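Long-range contact in Aar187cp (Eremothecium gossypii, PDB 3ZIL), which probably regulates the establishment of sister-chromatid cohesion by acting on cohesin, as a fungal member of the Wapl family: residues A[203-215]-A[230-244]. Sequence-based numbering, arbitrary orientation.
Sequences DIEEYAQAFQTLA and CLIKLTNHTTVLELS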
ATOM      1  N   ASP A 203      -5.363  15.663  -7.360  1.00 22.95           N
ATOM      2  CA  ASP A 203      -5.234  14.303  -6.797  1.00 24.46           C
ATOM      3  C   ASP A 203      -5.646  13.213  -7.783  1.00 23.67           C
ATOM      4  O   ASP A 203      -5.035  12.130  -7.824  1.00 19.95           O
ATOM      5  CB  ASP A 203      -6.135  14.134  -5.589  1.00 23.36           C
ATOM      6  CG  ASP A 203      -5.869  15.124  -4.516  1.00 24.57           C
ATOM      7  OD1 ASP A 203      -4.739  15.603  -4.361  1.00 24.57           O
ATOM      8  OD2 ASP A 203      -6.834  15.387  -3.786  1.00 23.77           O
ATOM      9  N   ILE A 204      -6.739  13.482  -8.517  1.00 22.60           N
ATOM     10  CA  ILE A 204      -7.259  12.540  -9.497  1.00 22.67           C
ATOM     11  C   ILE A 204      -6.243  12.270 -10.613  1.00 22.06           C
ATOM     12  O   ILE A 204      -6.023  11.094 -11.037  1.00 20.87           O
ATOM     13  CB  ILE A 204      -8.689  12.920  -9.991  1.00 24.96           C
ATOM     14  CG1 ILE A 204      -9.717  12.488  -8.960  1.00 24.72           C
ATOM     15  CG2 ILE A 204      -9.083  12.215 -11.297  1.00 22.00           C
ATOM     16  CD1 ILE A 204     -11.065  13.146  -9.209  1.00 31.35           C
ATOM     17  N   GLU A 205      -5.539  13.299 -11.048  1.00 23.18           N
ATOM     18  CA  GLU A 205      -4.547  13.046 -12.074  1.00 24.33           C
ATOM     19  C   GLU A 205      -3.414  12.191 -11.490  1.00 23.08           C
ATOM     20  O   GLU A 205      -2.870  11.328 -12.179  1.00 20.71           O
ATOM     21  CB  GLU A 205      -4.010  14.327 -12.740  1.00 25.71           C
ATOM     22  CG  GLU A 205      -5.106  14.947 -13.588  1.00 28.33           C
ATOM     23  CD  GLU A 205      -4.643  16.103 -14.403  1.00 32.16           C
ATOM     24  OE1 GLU A 205      -3.421  16.397 -14.364  1.00 31.95           O
ATOM     25  OE2 GLU A 205      -5.516  16.732 -15.034  1.00 37.54           O
ATOM     26  N   GLU A 206      -3.055  12.447 -10.256  1.00 20.64           N
ATOM     27  CA  GLU A 206      -2.015  11.583  -9.578  1.00 24.34           C
ATOM     28  C   GLU A 206      -2.509  10.145  -9.465  1.00 20.97           C
ATOM     29  O   GLU A 206      -1.769   9.189  -9.759  1.00 20.29           O
ATOM     30  CB  GLU A 206      -1.733  12.078  -8.168  1.00 26.00           C
ATOM     31  CG  GLU A 206      -0.807  13.304  -8.106  1.00 34.75           C
ATOM     32  CD  GLU A 206      -0.424  13.634  -6.652  1.00 40.44           C
ATOM     33  OE1 GLU A 206       0.040  12.765  -5.867  1.00 41.14           O
ATOM     34  OE2 GLU A 206      -0.655  14.774  -6.255  1.00 50.17           O
ATOM     35  N   TYR A 207      -3.783  10.000  -9.081  1.00 19.85           N
ATOM     36  CA  TYR A 207      -4.404   8.669  -8.992  1.00 21.40           C
ATOM     37  C   TYR A 207      -4.427   7.938 -10.358  1.00 19.49           C
ATOM     38  O   TYR A 207      -4.108   6.749 -10.404  1.00 16.69           O
ATOM     39  CB  TYR A 207      -5.769   8.601  -8.274  1.00 20.85           C
ATOM     40  CG  TYR A 207      -5.799   9.219  -6.902  1.00 20.30           C
ATOM     41  CD1 TYR A 207      -4.610   9.573  -6.222  1.00 21.50           C
ATOM     42  CD2 TYR A 207      -7.012   9.486  -6.272  1.00 19.02           C
ATOM     43  CE1 TYR A 207      -4.673  10.180  -4.956  1.00 21.25           C
ATOM     44  CE2 TYR A 207      -7.059  10.132  -5.014  1.00 20.47           C
ATOM     45  CZ  TYR A 207      -5.897  10.463  -4.361  1.00 20.04           C
ATOM     46  OH  TYR A 207      -5.944  11.075  -3.093  1.00 21.05           O
ATOM     47  N   ALA A 208      -4.794   8.649 -11.428  1.00 17.83           N
ATOM     48  CA  ALA A 208      -4.681   8.138 -12.786  1.00 16.61           C
ATOM     49  C   ALA A 208      -3.293   7.600 -13.117  1.00 18.35           C
ATOM     50  O   ALA A 208      -3.181   6.442 -13.552  1.00 16.68           O
ATOM     51  CB  ALA A 208      -5.192   9.144 -13.831  1.00 16.27           C
ATOM     52  N   GLN A 209      -2.237   8.429 -12.866  1.00 16.22           N
ATOM     53  CA  GLN A 209      -0.853   8.003 -13.060  1.00 18.30           C
ATOM     54  C   GLN A 209      -0.489   6.765 -12.352  1.00 17.33           C
ATOM     55  O   GLN A 209       0.110   5.842 -12.964  1.00 17.32           O
ATOM     56  CB  GLN A 209       0.159   9.110 -12.580  1.00 19.15           C
ATOM     57  CG  GLN A 209      -0.033  10.393 -13.350  1.00 22.99           C
ATOM     58  CD  GLN A 209       0.861  11.502 -12.862  1.00 31.13           C
ATOM     59  OE1 GLN A 209       2.033  11.263 -12.507  1.00 33.60           O
ATOM     60  NE2 GLN A 209       0.305  12.721 -12.767  1.00 32.26           N
ATOM     61  N   ALA A 210      -0.793   6.726 -11.045  1.00 16.23           N
ATOM     62  CA  ALA A 210      -0.461   5.597 -10.216  1.00 17.35           C
ATOM     63  C   ALA A 210      -1.206   4.343 -10.718  1.00 16.85           C
ATOM     64  O   ALA A 210      -0.655   3.217 -10.734  1.00 18.37           O
ATOM     65  CB  ALA A 210      -0.871   5.880  -8.733  1.00 15.97           C
ATOM     66  N   PHE A 211      -2.488   4.498 -11.035  1.00 14.92           N
ATOM     67  CA  PHE A 211      -3.233   3.341 -11.518  1.00 15.13           C
ATOM     68  C   PHE A 211      -2.596   2.784 -12.856  1.00 16.12           C
ATOM     69  O   PHE A 211      -2.340   1.607 -13.008  1.00 15.57           O
ATOM     70  CB  PHE A 211      -4.697   3.727 -11.759  1.00 15.90           C
ATOM     71  CG  PHE A 211      -5.485   2.663 -12.483  1.00 16.95           C
ATOM     72  CD1 PHE A 211      -5.957   1.554 -11.826  1.00 16.26           C
ATOM     73  CD2 PHE A 211      -5.682   2.772 -13.912  1.00 16.40           C
ATOM     74  CE1 PHE A 211      -6.664   0.562 -12.513  1.00 16.99           C
ATOM     75  CE2 PHE A 211      -6.411   1.785 -14.589  1.00 15.69           C
ATOM     76  CZ  PHE A 211      -6.872   0.669 -13.902  1.00 17.02           C
ATOM     77  N   GLN A 212      -2.254   3.672 -13.762  1.00 18.32           N
ATOM     78  CA  GLN A 212      -1.630   3.204 -15.012  1.00 18.44           C
ATOM     79  C   GLN A 212      -0.298   2.515 -14.699  1.00 19.30           C
ATOM     80  O   GLN A 212       0.086   1.543 -15.368  1.00 20.40           O
ATOM     81  CB  GLN A 212      -1.453   4.389 -15.926  1.00 18.17           C
ATOM     82  CG  GLN A 212      -2.842   4.925 -16.314  1.00 18.31           C
ATOM     83  CD  GLN A 212      -2.804   6.250 -17.042  1.00 22.27           C
ATOM     84  OE1 GLN A 212      -1.733   6.678 -17.528  1.00 24.44           O
ATOM     85  NE2 GLN A 212      -3.968   6.961 -17.087  1.00 20.81           N
ATOM     86  N   THR A 213       0.406   2.976 -13.661  1.00 17.48           N
ATOM     87  CA  THR A 213       1.636   2.331 -13.350  1.00 17.17           C
ATOM     88  C   THR A 213       1.412   0.951 -12.809  1.00 17.00           C
ATOM     89  O   THR A 213       2.071   0.009 -13.249  1.00 18.29           O
ATOM     90  CB  THR A 213       2.457   3.131 -12.377  1.00 17.49           C
ATOM     91  OG1 THR A 213       2.764   4.365 -13.009  1.00 15.46           O
ATOM     92  CG2 THR A 213       3.725   2.435 -12.022  1.00 15.49           C
ATOM     93  N   LEU A 214       0.502   0.818 -11.859  1.00 17.20           N
ATOM     94  CA  LEU A 214       0.278  -0.484 -11.208  1.00 17.73           C
ATOM     95  C   LEU A 214      -0.364  -1.432 -12.214  1.00 18.80           C
ATOM     96  O   LEU A 214      -0.055  -2.619 -12.241  1.00 16.09           O
ATOM     97  CB  LEU A 214      -0.589  -0.317  -9.951  1.00 16.63           C
ATOM     98  CG  LEU A 214       0.015   0.549  -8.847  1.00 20.58           C
ATOM     99  CD1 LEU A 214      -1.032   0.533  -7.732  1.00 19.58           C
ATOM    100  CD2 LEU A 214       1.333  -0.066  -8.328  1.00 17.50           C
ATOM    101  N   ALA A 215      -1.218  -0.894 -13.072  1.00 19.26           N
ATOM    102  CA  ALA A 215      -1.912  -1.762 -14.066  1.00 20.10           C
ATOM    103  C   ALA A 215      -0.887  -2.285 -15.116  1.00 22.85           C
ATOM    104  O   ALA A 215      -1.148  -3.318 -15.756  1.00 19.71           O
ATOM    105  CB  ALA A 215      -3.012  -0.984 -14.733  1.00 23.49           C
ATOM    106  N   CYS A 230      -4.374  -1.441  -3.452  1.00 16.52           N
ATOM    107  CA  CYS A 230      -4.205  -0.131  -4.063  1.00 18.76           C
ATOM    108  C   CYS A 230      -5.083   0.016  -5.301  1.00 17.39           C
ATOM    109  O   CYS A 230      -5.727   1.077  -5.467  1.00 17.35           O
ATOM    110  CB  CYS A 230      -2.741   0.140  -4.432  1.00 19.76           C
ATOM    111  SG  CYS A 230      -1.698   0.102  -2.926  1.00 17.96           S
ATOM    112  N   LEU A 231      -5.105  -1.006  -6.160  1.00 16.98           N
ATOM    113  CA  LEU A 231      -5.838  -0.926  -7.438  1.00 19.30           C
ATOM    114  C   LEU A 231      -7.338  -0.751  -7.165  1.00 21.22           C
ATOM    115  O   LEU A 231      -8.043   0.064  -7.838  1.00 19.63           O
ATOM    116  CB  LEU A 231      -5.604  -2.134  -8.349  1.00 18.79           C
ATOM    117  CG  LEU A 231      -4.272  -2.232  -9.081  1.00 18.52           C
ATOM    118  CD1 LEU A 231      -3.926  -3.645  -9.521  1.00 15.42           C
ATOM    119  CD2 LEU A 231      -4.145  -1.198 -10.268  1.00 19.03           C
ATOM    120  N   ILE A 232      -7.831  -1.471  -6.173  1.00 19.04           N
ATOM    121  CA  ILE A 232      -9.266  -1.317  -5.813  1.00 19.32           C
ATOM    122  C   ILE A 232      -9.536   0.164  -5.348  1.00 19.91           C
ATOM    123  O   ILE A 232     -10.389   0.884  -5.922  1.00 18.62           O
ATOM    124  CB  ILE A 232      -9.650  -2.305  -4.697  1.00 17.28           C
ATOM    125  CG1 ILE A 232      -9.694  -3.718  -5.245  1.00 18.01           C
ATOM    126  CG2 ILE A 232     -10.916  -1.841  -4.017  1.00 17.08           C
ATOM    127  CD1 ILE A 232      -9.743  -4.765  -4.166  1.00 15.77           C
ATOM    128  N   LYS A 233      -8.765   0.603  -4.364  1.00 20.17           N
ATOM    129  CA  LYS A 233      -8.856   1.927  -3.866  1.00 20.23           C
ATOM    130  C   LYS A 233      -8.738   2.991  -4.924  1.00 20.50           C
ATOM    131  O   LYS A 233      -9.475   3.912  -4.883  1.00 20.11           O
ATOM    132  CB  LYS A 233      -7.932   2.218  -2.683  1.00 22.16           C
ATOM    133  CG  LYS A 233      -8.498   3.306  -1.776  1.00 25.50           C
ATOM    134  CD  LYS A 233      -8.015   3.336  -0.344  1.00 27.77           C
ATOM    135  CE  LYS A 233      -8.392   4.627   0.353  1.00 30.55           C
ATOM    136  NZ  LYS A 233      -7.574   5.007   1.529  1.00 28.73           N
ATOM    137  N   LEU A 234      -7.838   2.832  -5.871  1.00 18.63           N
ATOM    138  CA  LEU A 234      -7.715   3.854  -6.931  1.00 18.18           C
ATOM    139  C   LEU A 234      -8.955   3.809  -7.852  1.00 19.81           C
ATOM    140  O   LEU A 234      -9.462   4.834  -8.261  1.00 19.18           O
ATOM    141  CB  LEU A 234      -6.430   3.680  -7.726  1.00 18.00           C
ATOM    142  CG  LEU A 234      -5.048   3.818  -7.018  1.00 16.72           C
ATOM    143  CD1 LEU A 234      -3.907   3.051  -7.739  1.00 15.32           C
ATOM    144  CD2 LEU A 234      -4.787   5.304  -6.938  1.00 17.14           C
ATOM    145  N   THR A 235      -9.428   2.604  -8.149  1.00 19.70           N
ATOM    146  CA  THR A 235     -10.558   2.451  -9.021  1.00 21.13           C
ATOM    147  C   THR A 235     -11.923   2.804  -8.410  1.00 22.63           C
ATOM    148  O   THR A 235     -12.934   2.756  -9.134  1.00 19.92           O
ATOM    149  CB  THR A 235     -10.573   1.100  -9.728  1.00 20.23           C
ATOM    150  OG1 THR A 235     -10.490   0.025  -8.781  1.00 19.04           O
ATOM    151  CG2 THR A 235      -9.438   1.002 -10.725  1.00 18.59           C
ATOM    152  N   ASN A 236     -11.954   3.167  -7.106  1.00 20.79           N
ATOM    153  CA  ASN A 236     -13.148   3.644  -6.447  1.00 21.99           C
ATOM    154  C   ASN A 236     -13.529   4.983  -7.079  1.00 23.93           C
ATOM    155  O   ASN A 236     -14.683   5.357  -7.090  1.00 25.50           O
ATOM    156  CB  ASN A 236     -12.943   3.862  -4.930  1.00 22.55           C
ATOM    157  CG  ASN A 236     -12.886   2.562  -4.126  1.00 22.34           C
ATOM    158  OD1 ASN A 236     -13.375   1.511  -4.565  1.00 21.64           O
ATOM    159  ND2 ASN A 236     -12.361   2.647  -2.896  1.00 18.91           N
ATOM    160  N   HIS A 237     -12.549   5.718  -7.594  1.00 25.49           N
ATOM    161  CA  HIS A 237     -12.813   7.003  -8.263  1.00 24.31           C
ATOM    162  C   HIS A 237     -12.983   6.754  -9.702  1.00 27.01           C
ATOM    163  O   HIS A 237     -12.019   6.396 -10.409  1.00 26.05           O
ATOM    164  CB  HIS A 237     -11.624   7.931  -8.004  1.00 22.74           C
ATOM    165  CG  HIS A 237     -11.326   8.063  -6.549  1.00 21.78           C
ATOM    166  ND1 HIS A 237     -12.043   8.862  -5.754  1.00 20.19           N
ATOM    167  CD2 HIS A 237     -10.417   7.367  -5.717  1.00 21.93           C
ATOM    168  CE1 HIS A 237     -11.628   8.711  -4.486  1.00 22.97           C
ATOM    169  NE2 HIS A 237     -10.613   7.794  -4.481  1.00 20.81           N
ATOM    170  N   THR A 238     -14.227   6.879 -10.162  1.00 32.14           N
ATOM    171  CA  THR A 238     -14.578   6.456 -11.512  1.00 31.05           C
ATOM    172  C   THR A 238     -13.883   7.320 -12.529  1.00 31.29           C
ATOM    173  O   THR A 238     -13.567   6.836 -13.618  1.00 30.84           O
ATOM    174  CB  THR A 238     -16.112   6.426 -11.769  1.00 33.94           C
ATOM    175  OG1 THR A 238     -16.645   7.671 -11.387  1.00 37.46           O
ATOM    176  CG2 THR A 238     -16.768   5.380 -10.890  1.00 31.59           C
ATOM    177  N   THR A 239     -13.574   8.574 -12.181  1.00 27.06           N
ATOM    178  CA  THR A 239     -12.808   9.372 -13.135  1.00 25.98           C
ATOM    179  C   THR A 239     -11.372   8.821 -13.430  1.00 24.90           C
ATOM    180  O   THR A 239     -10.875   9.006 -14.539  1.00 21.69           O
ATOM    181  CB  THR A 239     -12.841  10.901 -12.894  1.00 29.17           C
ATOM    182  OG1 THR A 239     -11.897  11.265 -11.923  1.00 37.14           O
ATOM    183  CG2 THR A 239     -14.142  11.339 -12.388  1.00 26.67           C
ATOM    184  N   VAL A 240     -10.757   8.111 -12.463  1.00 20.83           N
ATOM    185  CA  VAL A 240      -9.519   7.312 -12.703  1.00 18.01           C
ATOM    186  C   VAL A 240      -9.718   6.264 -13.777  1.00 19.31           C
ATOM    187  O   VAL A 240      -8.850   6.022 -14.602  1.00 19.02           O
ATOM    188  CB  VAL A 240      -8.992   6.596 -11.396  1.00 17.89           C
ATOM    189  CG1 VAL A 240      -7.890   5.634 -11.728  1.00 15.78           C
ATOM    190  CG2 VAL A 240      -8.475   7.615 -10.347  1.00 17.14           C
ATOM    191  N   LEU A 241     -10.880   5.607 -13.779  1.00 18.73           N
ATOM    192  CA  LEU A 241     -11.184   4.639 -14.838  1.00 19.80           C
ATOM    193  C   LEU A 241     -11.318   5.324 -16.245  1.00 20.72           C
ATOM    194  O   LEU A 241     -10.775   4.830 -17.262  1.00 19.13           O
ATOM    195  CB  LEU A 241     -12.508   3.875 -14.429  1.00 18.07           C
ATOM    196  CG  LEU A 241     -12.370   3.021 -13.117  1.00 17.91           C
ATOM    197  CD1 LEU A 241     -13.752   2.338 -12.817  1.00 21.63           C
ATOM    198  CD2 LEU A 241     -11.338   1.925 -13.417  1.00 16.97           C
ATOM    199  N   GLU A 242     -12.008   6.470 -16.315  1.00 21.60           N
ATOM    200  CA  GLU A 242     -12.111   7.229 -17.586  1.00 21.67           C
ATOM    201  C   GLU A 242     -10.797   7.729 -18.138  1.00 20.67           C
ATOM    202  O   GLU A 242     -10.445   7.575 -19.391  1.00 21.21           O
ATOM    203  CB  GLU A 242     -12.994   8.445 -17.327  1.00 26.03           C
ATOM    204  CG  GLU A 242     -14.404   7.959 -17.206  1.00 36.12           C
ATOM    205  CD  GLU A 242     -15.359   9.039 -16.753  1.00 47.85           C
ATOM    206  OE1 GLU A 242     -14.986  10.243 -16.759  1.00 51.15           O
ATOM    207  OE2 GLU A 242     -16.497   8.670 -16.400  1.00 45.79           O
ATOM    208  N   LEU A 243     -10.014   8.310 -17.262  1.00 18.52           N
ATOM    209  CA  LEU A 243      -8.672   8.757 -17.701  1.00 19.75           C
ATOM    210  C   LEU A 243      -7.737   7.603 -18.144  1.00 23.06           C
ATOM    211  O   LEU A 243      -6.728   7.820 -18.855  1.00 27.11           O
ATOM    212  CB  LEU A 243      -7.989   9.650 -16.643  1.00 18.74           C
ATOM    213  CG  LEU A 243      -8.657  11.011 -16.324  1.00 23.44           C
ATOM    214  CD1 LEU A 243      -8.118  11.574 -15.008  1.00 22.27           C
ATOM    215  CD2 LEU A 243      -8.474  12.032 -17.486  1.00 22.02           C
ATOM    216  N   SER A 244      -8.057   6.375 -17.729  1.00 20.98           N
ATOM    217  CA  SER A 244      -7.179   5.224 -18.029  1.00 19.23           C
ATOM    218  C   SER A 244      -7.883   4.149 -18.871  1.00 18.47           C
ATOM    219  O   SER A 244      -7.455   2.952 -18.866  1.00 18.77           O
ATOM    220  CB  SER A 244      -6.768   4.598 -16.678  1.00 17.62           C
ATOM    221  OG  SER A 244      -6.286   5.623 -15.814  1.00 14.76           O
TER
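Knobs-into-holes packing joins helix 201-215 of the all-helical Wap1 domain to the next helix, 225-235, and to the short helix 238-243 that follows it. The axes of segments 203-215 and 230-235 run at 144°, closer to antiparallel than to parallel. Phe-211 is the knob among Leu-231, Leu-234, Thr-235 and Val-240. With CG anti to the backbone N (chi1 170°), its ring reaches between helix 225-235 and helix 238-243: CE1 lies 3.3 Å from Thr-235 CG2, and CD1 lies 3.6 Å from Leu-231 CD2. CD2 and CE2 meet Ser-244 CB. Leu-248 and Leu-251 of helix 248-261 also touch this ring. With an alanine here the ring is gone, and Thr-235 CG2, Leu-231 CD2 and Ser-244 CB would probably be left facing a gap between the two helices. Leu-234 returns the fit, placing CD1 3.8 Å from Leu-214 CD1 and CD2 against Tyr-207 CB. Val-240, the third knob, brings CG2 within 3.5 Å of Tyr-207 CB, while CG1 packs on Phe-211 CB. The Tyr-207 ring slants past His-237, its CE2 over one face of the imidazole, and its OH hydrogen-bonds Val-196 N. Leu-243 CD1 covers Ile-204 CG2 and Ala-208 CB. Gln-212 NE2 donates a nearly straight bond (172°) to Ser-244 OG, 3.0 Å away in its amide plane, and Ser-244 OG donates in turn to Val-240 O at 2.9 Å.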